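Local coordinates for peptidase S15/CocE/NonD (Thaumarchaeota archaeon SCGC AB-539-E09, PDB 4PF1), which probably acts as a serine aminopeptidase of the S15 (X-Pro dipeptidyl-peptidase) family, hydrolysing peptides with an alpha/beta-hydrolase catalytic domain, at residues Ile39-Gly44 and Ser134-Asp139; Lys120-Pro125 and Thr167-Ile172; Val45-Ile50 and Tyr110-Gly115. All coordinates share one frame; numbering follows the deposited sequence.

Interaction 1: Ile39-Gly44 and Ser134-Asp139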
loop_
_atom_site.group_PDB
_atom_site.type_symbol
_atom_site.label_atom_id
_atom_site.label_comp_id
_atom_site.label_asym_id
_atom_site.label_seq_id
_atom_site.Cartn_x
_atom_site.Cartn_y
_atom_site.Cartn_z
ATOM N N ILE A 39 3.610 13.558 -44.485
ATOM C CA ILE A 39 4.320 14.674 -45.114
ATOM C C ILE A 39 5.513 14.162 -45.935
ATOM O O ILE A 39 6.408 13.513 -45.384
ATOM C CB ILE A 39 4.761 15.757 -44.078
ATOM C CG1 ILE A 39 3.549 16.311 -43.288
ATOM C CG2 ILE A 39 5.532 16.894 -44.773
ATOM C CD1 ILE A 39 3.916 17.192 -42.077
ATOM N N PRO A 40 5.565 14.486 -47.250
ATOM C CA PRO A 40 6.710 14.049 -48.058
ATOM C C PRO A 40 7.934 14.931 -47.828
ATOM O O PRO A 40 7.834 16.161 -47.869
ATOM C CB PRO A 40 6.202 14.158 -49.506
ATOM C CG PRO A 40 4.798 14.710 -49.422
ATOM C CD PRO A 40 4.603 15.260 -48.056
ATOM N N MET A 41 9.096 14.296 -47.598
ATOM C CA MET A 41 10.364 15.004 -47.422
ATOM C C MET A 41 10.946 15.342 -48.804
ATOM O O MET A 41 10.357 14.960 -49.819
ATOM C CB MET A 41 11.349 14.161 -46.578
ATOM C CG MET A 41 10.822 13.809 -45.180
ATOM S SD MET A 41 10.575 15.248 -44.108
ATOM C CE MET A 41 8.837 15.356 -44.094
ATOM N N ARG A 42 12.090 16.066 -48.849
ATOM C CA ARG A 42 12.741 16.486 -50.106
ATOM C C ARG A 42 13.200 15.292 -50.984
ATOM O O ARG A 42 13.456 15.480 -52.180
ATOM C CB ARG A 42 13.929 17.427 -49.826
ATOM C CG ARG A 42 15.024 16.815 -48.948
ATOM C CD ARG A 42 16.022 17.855 -48.494
ATOM N NE ARG A 42 15.420 18.848 -47.603
ATOM C CZ ARG A 42 16.026 19.963 -47.216
ATOM N NH1 ARG A 42 15.411 20.812 -46.406
ATOM N NH2 ARG A 42 17.253 20.240 -47.637
ATOM N N ASP A 43 13.304 14.081 -50.394
ATOM C CA ASP A 43 13.705 12.885 -51.137
ATOM C C ASP A 43 12.480 11.994 -51.473
ATOM O O ASP A 43 12.642 10.912 -52.042
ATOM C CB ASP A 43 14.788 12.096 -50.368
ATOM C CG ASP A 43 14.342 11.464 -49.061
ATOM O OD1 ASP A 43 13.370 11.974 -48.448
ATOM O OD2 ASP A 43 14.993 10.491 -48.626
ATOM N N GLY A 44 11.278 12.477 -51.146
ATOM C CA GLY A 44 10.031 11.772 -51.432
ATOM C C GLY A 44 9.529 10.870 -50.319
ATOM O O GLY A 44 8.362 10.470 -50.329
ATOM N N SER A 134 17.654 17.493 -39.260
ATOM C CA SER A 134 17.505 18.931 -39.509
ATOM C C SER A 134 16.812 19.221 -40.855
ATOM O O SER A 134 16.005 20.148 -40.923
ATOM C CB SER A 134 18.853 19.647 -39.437
ATOM O OG SER A 134 19.679 19.376 -40.554
ATOM N N THR A 135 17.116 18.437 -41.915
ATOM C CA THR A 135 16.487 18.634 -43.232
ATOM C C THR A 135 15.042 18.162 -43.183
ATOM O O THR A 135 14.167 18.813 -43.760
ATOM C CB THR A 135 17.276 17.950 -44.370
ATOM O OG1 THR A 135 17.048 16.538 -44.355
ATOM C CG2 THR A 135 18.757 18.252 -44.321
ATOM N N ASP A 136 14.791 17.033 -42.483
ATOM C CA ASP A 136 13.447 16.485 -42.294
ATOM C C ASP A 136 12.587 17.464 -41.481
ATOM O O ASP A 136 11.421 17.677 -41.823
ATOM C CB ASP A 136 13.504 15.101 -41.612
ATOM C CG ASP A 136 13.871 13.942 -42.539
ATOM O OD1 ASP A 136 13.958 14.163 -43.772
ATOM O OD2 ASP A 136 14.038 12.811 -42.037
ATOM N N THR A 137 13.189 18.112 -40.455
ATOM C CA THR A 137 12.525 19.126 -39.621
ATOM C C THR A 137 12.141 20.337 -40.471
ATOM O O THR A 137 11.016 20.829 -40.347
ATOM C CB THR A 137 13.430 19.545 -38.454
ATOM O OG1 THR A 137 13.660 18.417 -37.617
ATOM C CG2 THR A 137 12.841 20.681 -37.633
ATOM N N TYR A 138 13.081 20.822 -41.329
ATOM C CA TYR A 138 12.838 21.969 -42.213
ATOM C C TYR A 138 11.641 21.701 -43.136
ATOM O O TYR A 138 10.792 22.578 -43.300
ATOM C CB TYR A 138 14.097 22.312 -43.051
ATOM C CG TYR A 138 13.925 23.544 -43.917
ATOM C CD1 TYR A 138 13.330 23.461 -45.174
ATOM C CD2 TYR A 138 14.343 24.794 -43.475
ATOM C CE1 TYR A 138 13.128 24.596 -45.956
ATOM C CE2 TYR A 138 14.162 25.936 -44.257
ATOM C CZ TYR A 138 13.552 25.831 -45.496
ATOM O OH TYR A 138 13.361 26.951 -46.266
ATOM N N ASP A 139 11.586 20.492 -43.743
ATOM C CA ASP A 139 10.511 20.100 -44.662
ATOM C C ASP A 139 9.182 19.920 -43.911
ATOM O O ASP A 139 8.121 20.198 -44.475
ATOM C CB ASP A 139 10.890 18.820 -45.427
ATOM C CG ASP A 139 12.186 18.924 -46.220
ATOM O OD1 ASP A 139 12.588 20.060 -46.563
ATOM O OD2 ASP A 139 12.804 17.870 -46.486
#
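R42 reaches D139 through a side chain whose CG lies between the backbone N and the carbonyl carbon (chi1 59°) and which bends at chi3 (66°), turning NE toward the carboxylate; the guanidinium then meets it side-on, through NE and NH1. Each nitrogen takes one oxygen: NE donates to the syn lone pair of D139 OD2 at 3.0 Å, nearly straight and in the guanidinium plane, while NH1 donates to D139 OD1 at 2.9 Å, both bonds being part of one salt bridge. The two flat groups are turned 34° against each other; NH1 meets OD1 on its syn side, out of the carboxylate plane. D139 OD2 has a second donor, the backbone N of R42 at 3.1 Å, which comes from above the carboxylate plane; R42 thus holds one carboxylate with both its main chain and its side chain. CB of T135 sits over the centre of one guanidinium face, 3.7 Å from R42 CZ, and Y138 CD1 lies near the plane at the edge by NH1. In the alpha/beta-hydrolase fold this joins the end of strand 32-40, where a type I turn runs from M41 to G44, to the first turns of helix 133-147. Deeper in, M41, with CG anti to the carbonyl carbon and the chain bent at chi2, crosses D136 at about a right angle. Its SD comes 3.4 Å from D136 O and its CG 3.5 Å from D136 OD1, an oxygen that is salt-bridged to R107. The same arginine binds D43 OD2, so the two acidic groups, whose like charges would otherwise probably repel, share a cation. I39 adds only a light touch, CG2 lying 4.2 Å from D139 O.

Interaction 2: Lys120-Pro125 and Thr167-Ile172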
loop_
_atom_site.group_PDB
_atom_site.type_symbol
_atom_site.label_atom_id
_atom_site.label_comp_id
_atom_site.label_asym_id
_atom_site.label_seq_id
_atom_site.Cartn_x
_atom_site.Cartn_y
_atom_site.Cartn_z
ATOM N N LYS A 120 20.288 9.373 -35.934
ATOM C CA LYS A 120 20.846 9.710 -37.247
ATOM C C LYS A 120 21.612 11.042 -37.198
ATOM O O LYS A 120 21.028 12.073 -36.851
ATOM C CB LYS A 120 19.741 9.758 -38.316
ATOM C CG LYS A 120 20.274 9.661 -39.735
ATOM C CD LYS A 120 19.187 9.906 -40.745
ATOM C CE LYS A 120 19.669 9.642 -42.146
ATOM N NZ LYS A 120 18.609 9.911 -43.154
ATOM N N PRO A 121 22.942 11.020 -37.455
ATOM C CA PRO A 121 23.713 12.270 -37.397
ATOM C C PRO A 121 23.511 13.130 -38.643
ATOM O O PRO A 121 22.856 12.694 -39.593
ATOM C CB PRO A 121 25.160 11.782 -37.279
ATOM C CG PRO A 121 25.171 10.460 -37.962
ATOM C CD PRO A 121 23.789 9.871 -37.850
ATOM N N LEU A 122 24.093 14.347 -38.648
ATOM C CA LEU A 122 24.034 15.261 -39.789
ATOM C C LEU A 122 24.719 14.660 -41.009
ATOM O O LEU A 122 25.656 13.871 -40.852
ATOM C CB LEU A 122 24.720 16.598 -39.448
ATOM C CG LEU A 122 24.007 17.564 -38.501
ATOM C CD1 LEU A 122 24.808 18.829 -38.364
ATOM C CD2 LEU A 122 22.601 17.917 -38.997
ATOM N N THR A 123 24.296 15.077 -42.225
ATOM C CA THR A 123 24.914 14.625 -43.477
ATOM C C THR A 123 26.417 14.913 -43.431
ATOM O O THR A 123 26.827 15.992 -42.994
ATOM C CB THR A 123 24.246 15.272 -44.711
ATOM O OG1 THR A 123 24.332 16.694 -44.616
ATOM C CG2 THR A 123 22.796 14.843 -44.891
ATOM N N GLY A 124 27.211 13.913 -43.796
ATOM C CA GLY A 124 28.665 13.999 -43.775
ATOM C C GLY A 124 29.339 12.640 -43.753
ATOM O O GLY A 124 28.856 11.704 -44.397
ATOM N N PRO A 125 30.459 12.485 -42.992
ATOM C CA PRO A 125 31.169 11.187 -42.982
ATOM C C PRO A 125 30.376 10.037 -42.346
ATOM O O PRO A 125 30.653 8.875 -42.648
ATOM C CB PRO A 125 32.446 11.483 -42.178
ATOM C CG PRO A 125 32.570 12.976 -42.159
ATOM C CD PRO A 125 31.171 13.493 -42.179
ATOM N N THR A 167 15.038 17.785 -30.927
ATOM C CA THR A 167 14.798 19.211 -30.656
ATOM C C THR A 167 16.080 20.015 -30.973
ATOM O O THR A 167 16.000 21.076 -31.596
ATOM C CB THR A 167 14.329 19.399 -29.192
ATOM O OG1 THR A 167 13.032 18.822 -29.033
ATOM C CG2 THR A 167 14.295 20.861 -28.758
ATOM N N LEU A 168 17.255 19.491 -30.563
ATOM C CA LEU A 168 18.549 20.125 -30.833
ATOM C C LEU A 168 18.838 20.169 -32.336
ATOM O O LEU A 168 19.404 21.151 -32.824
ATOM C CB LEU A 168 19.688 19.386 -30.111
ATOM C CG LEU A 168 19.694 19.432 -28.584
ATOM C CD1 LEU A 168 20.698 18.445 -28.029
ATOM C CD2 LEU A 168 19.988 20.843 -28.065
ATOM N N MET A 169 18.430 19.112 -33.071
ATOM C CA MET A 169 18.640 19.018 -34.519
ATOM C C MET A 169 17.783 20.045 -35.294
ATOM O O MET A 169 18.123 20.376 -36.428
ATOM C CB MET A 169 18.366 17.594 -35.020
ATOM C CG MET A 169 19.485 16.609 -34.690
ATOM S SD MET A 169 21.002 16.945 -35.622
ATOM C CE MET A 169 22.008 15.647 -35.063
ATOM N N CYS A 170 16.712 20.589 -34.660
ATOM C CA CYS A 170 15.847 21.621 -35.261
ATOM C C CYS A 170 16.611 22.948 -35.415
ATOM O O CYS A 170 16.260 23.760 -36.276
ATOM C CB CYS A 170 14.577 21.819 -34.433
ATOM S SG CYS A 170 13.532 20.344 -34.293
ATOM N N THR A 171 17.636 23.168 -34.567
ATOM C CA THR A 171 18.423 24.407 -34.519
ATOM C C THR A 171 19.550 24.449 -35.579
ATOM O O THR A 171 20.187 25.492 -35.732
ATOM C CB THR A 171 18.990 24.633 -33.103
ATOM O OG1 THR A 171 20.059 23.720 -32.854
ATOM C CG2 THR A 171 17.936 24.516 -32.022
ATOM N N ILE A 172 19.797 23.329 -36.295
ATOM C CA ILE A 172 20.807 23.276 -37.366
ATOM C C ILE A 172 20.121 23.679 -38.671
ATOM O O ILE A 172 19.129 23.047 -39.049
ATOM C CB ILE A 172 21.493 21.879 -37.456
ATOM C CG1 ILE A 172 22.137 21.457 -36.101
ATOM C CG2 ILE A 172 22.500 21.812 -38.622
ATOM C CD1 ILE A 172 23.217 22.437 -35.506
#
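L122, M169 and I172 meet entirely through apolar groups, where the long loop between strand 100-105 and helix 133-147 of the alpha/beta-hydrolase fold packs on the C-terminal end of helix 162-169. No hydrogen bond crosses between 120-125 and 167-172. The leucine fork does most of the touching: CD2 rests 3.9 Å from M169 SD, and CD1 lies 3.8 Å from I172 CG2. That methyl is also close to CD2, and the isoleucine branch therefore meets both prongs of the leucine. The methionine chain bends at chi2 (-69°), which brings SD round to the leucine; the thioether then runs on to CE, which lies 4.1 Å from K120 O and also near P121 CA. M277 of helix 274-279 touches both L122 and I172, and H133 meets M169 from helix 133-147, so these two helices also border the cluster.

The polar bonds run to other partners. K120 O accepts from Y165 OH, while the extended K120 side chain leads away, and its NZ hydrogen-bonds T131 O and T129 OG1. On the other segment a type I turn runs from M169 to I172, and L168 O, just before it, takes two donors from one residue: T171 N at 3.2 Å and T171 OG1 at 2.7 Å, the hydroxyl lying in the carbonyl plane.

Interaction 3: Val45-Ile50 and Tyr110-Gly115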
loop_
_atom_site.group_PDB
_atom_site.type_symbol
_atom_site.label_atom_id
_atom_site.label_comp_id
_atom_site.label_asym_id
_atom_site.label_seq_id
_atom_site.Cartn_x
_atom_site.Cartn_y
_atom_site.Cartn_z
ATOM N N VAL A 45 10.407 10.535 -49.356
ATOM C CA VAL A 45 10.075 9.682 -48.206
ATOM C C VAL A 45 9.061 10.423 -47.301
ATOM O O VAL A 45 9.260 11.597 -46.997
ATOM C CB VAL A 45 11.363 9.261 -47.452
ATOM C CG1 VAL A 45 11.041 8.503 -46.170
ATOM C CG2 VAL A 45 12.272 8.431 -48.355
ATOM N N LYS A 46 7.951 9.750 -46.929
ATOM C CA LYS A 46 6.877 10.369 -46.142
ATOM C C LYS A 46 6.976 10.054 -44.642
ATOM O O LYS A 46 7.168 8.894 -44.263
ATOM C CB LYS A 46 5.497 9.948 -46.678
ATOM C CG LYS A 46 5.205 10.450 -48.086
ATOM C CD LYS A 46 3.796 10.084 -48.528
ATOM C CE LYS A 46 3.700 9.866 -50.017
ATOM N NZ LYS A 46 4.232 8.533 -50.414
ATOM N N LEU A 47 6.807 11.092 -43.793
ATOM C CA LEU A 47 6.843 10.956 -42.333
ATOM C C LEU A 47 5.444 11.086 -41.737
ATOM O O LEU A 47 4.705 12.015 -42.085
ATOM C CB LEU A 47 7.786 11.998 -41.676
ATOM C CG LEU A 47 9.269 12.034 -42.123
ATOM C CD1 LEU A 47 10.089 12.894 -41.179
ATOM C CD2 LEU A 47 9.882 10.635 -42.195
ATOM N N ASN A 48 5.086 10.162 -40.822
ATOM C CA ASN A 48 3.788 10.162 -40.157
ATOM C C ASN A 48 3.713 11.315 -39.156
ATOM O O ASN A 48 4.530 11.387 -38.234
ATOM C CB ASN A 48 3.530 8.819 -39.478
ATOM C CG ASN A 48 2.125 8.654 -38.969
ATOM O OD1 ASN A 48 1.154 9.124 -39.578
ATOM N ND2 ASN A 48 1.985 7.970 -37.844
ATOM N N THR A 49 2.769 12.247 -39.376
ATOM C CA THR A 49 2.653 13.456 -38.566
ATOM C C THR A 49 1.248 13.590 -37.963
ATOM O O THR A 49 0.256 13.634 -38.692
ATOM C CB THR A 49 3.040 14.677 -39.415
ATOM O OG1 THR A 49 4.205 14.362 -40.183
ATOM C CG2 THR A 49 3.301 15.909 -38.579
ATOM N N ILE A 50 1.180 13.674 -36.627
ATOM C CA ILE A 50 -0.079 13.793 -35.887
ATOM C C ILE A 50 -0.244 15.235 -35.426
ATOM O O ILE A 50 0.524 15.704 -34.586
ATOM C CB ILE A 50 -0.141 12.781 -34.695
ATOM C CG1 ILE A 50 0.246 11.323 -35.120
ATOM C CG2 ILE A 50 -1.489 12.841 -33.953
ATOM C CD1 ILE A 50 -0.473 10.733 -36.402
ATOM N N TYR A 110 7.883 3.357 -36.839
ATOM C CA TYR A 110 6.438 3.147 -36.743
ATOM C C TYR A 110 5.672 3.492 -38.040
ATOM O O TYR A 110 5.709 2.712 -38.989
ATOM C CB TYR A 110 5.859 3.909 -35.537
ATOM C CG TYR A 110 6.222 3.286 -34.205
ATOM C CD1 TYR A 110 5.442 2.277 -33.648
ATOM C CD2 TYR A 110 7.357 3.694 -33.508
ATOM C CE1 TYR A 110 5.775 1.692 -32.428
ATOM C CE2 TYR A 110 7.693 3.127 -32.278
ATOM C CZ TYR A 110 6.895 2.130 -31.739
ATOM O OH TYR A 110 7.214 1.568 -30.530
ATOM N N GLY A 111 4.973 4.631 -38.045
ATOM C CA GLY A 111 4.152 5.062 -39.172
ATOM C C GLY A 111 4.904 5.689 -40.327
ATOM O O GLY A 111 4.338 5.852 -41.412
ATOM N N SER A 112 6.173 6.079 -40.100
ATOM C CA SER A 112 6.988 6.747 -41.116
ATOM C C SER A 112 7.720 5.769 -42.023
ATOM O O SER A 112 8.044 4.650 -41.615
ATOM C CB SER A 112 8.001 7.681 -40.464
ATOM O OG SER A 112 7.369 8.812 -39.896
ATOM N N GLU A 113 8.001 6.220 -43.257
ATOM C CA GLU A 113 8.758 5.474 -44.258
ATOM C C GLU A 113 10.255 5.709 -44.055
ATOM O O GLU A 113 10.651 6.468 -43.160
ATOM C CB GLU A 113 8.345 5.920 -45.677
ATOM C CG GLU A 113 6.941 5.510 -46.078
ATOM C CD GLU A 113 6.432 6.135 -47.364
ATOM O OE1 GLU A 113 7.141 6.990 -47.944
ATOM O OE2 GLU A 113 5.316 5.767 -47.792
ATOM N N GLY A 114 11.065 5.094 -44.911
ATOM C CA GLY A 114 12.511 5.253 -44.898
ATOM C C GLY A 114 13.239 4.302 -43.977
ATOM O O GLY A 114 12.619 3.460 -43.314
ATOM N N GLY A 115 14.562 4.430 -43.967
ATOM C CA GLY A 115 15.441 3.628 -43.129
ATOM C C GLY A 115 15.668 4.265 -41.778
ATOM O O GLY A 115 15.566 5.491 -41.636
HETATM O O HOH W 1 7.018 7.892 -50.475
#
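K46 and E113 are joined by two hydrogen bonds, one in each direction: E113 N donates to K46 O at 3.0 Å in an almost straight line (171°), and K46 N donates to E113 OE1 at 3.1 Å. The carboxylate oxygen is met from above its plane and stands in for a backbone acceptor. Loop 110-115, which follows strand 100-105 of the alpha/beta-hydrolase sheet, thereby runs alongside the start of strand 46-54 in roughly the opposite direction. A third bond links N48 N to S112 OG at 2.8 Å; the same hydroxyl is hydrogen-bonded to D105 O, tying strand, loop and strand 100-105 together at one atom.

The side chains of K46 and E113 lie side by side, pointing the same way. Bends at chi3 and chi4 bring the ammonium near the carboxylate, but NZ is still 4.0 Å from E113 OE2, a long salt bridge. One water fills in, donating to E113 OE1 and accepting from K46 NZ at 2.9 Å.

Around these bonds the packing is close. N48 has CG anti to the backbone N (chi1 -170°); its CB meets G111 C at 3.5 Å, and its ND2 passes by G111 CA on the way to E72 OE2 and D105 OD2. G111, with no side chain, lets that amide pass close to its CA. L47 CD2 lies against S112 CB and OG. At the other end V45 CG1, anti to the backbone N, rests 3.6 Å from both E113 C and G114 N.

In the fold
From the N terminus, strand 32-40 leads through the turn of 39-44 into strand 46-54, its antiparallel neighbour in the large mixed sheet. Interaction 3 closes the first loop, when 110-115 returns to strand 46-54 after strand 100-105. Interaction 1 closes a wider loop around it, once helix 133-147 reaches 39-44; the two contacts meet through I39 and L47, whose backbones are probably hydrogen-bonded. Interaction 2 opens at 120-125, before helix 133-147, and closes after it at 167-172, so it crosses interaction 1 but follows interaction 3 in series. S134 and T137 of the helix touch 167-172, connecting interactions 1 and 2, whereas interactions 2 and 3 do not touch.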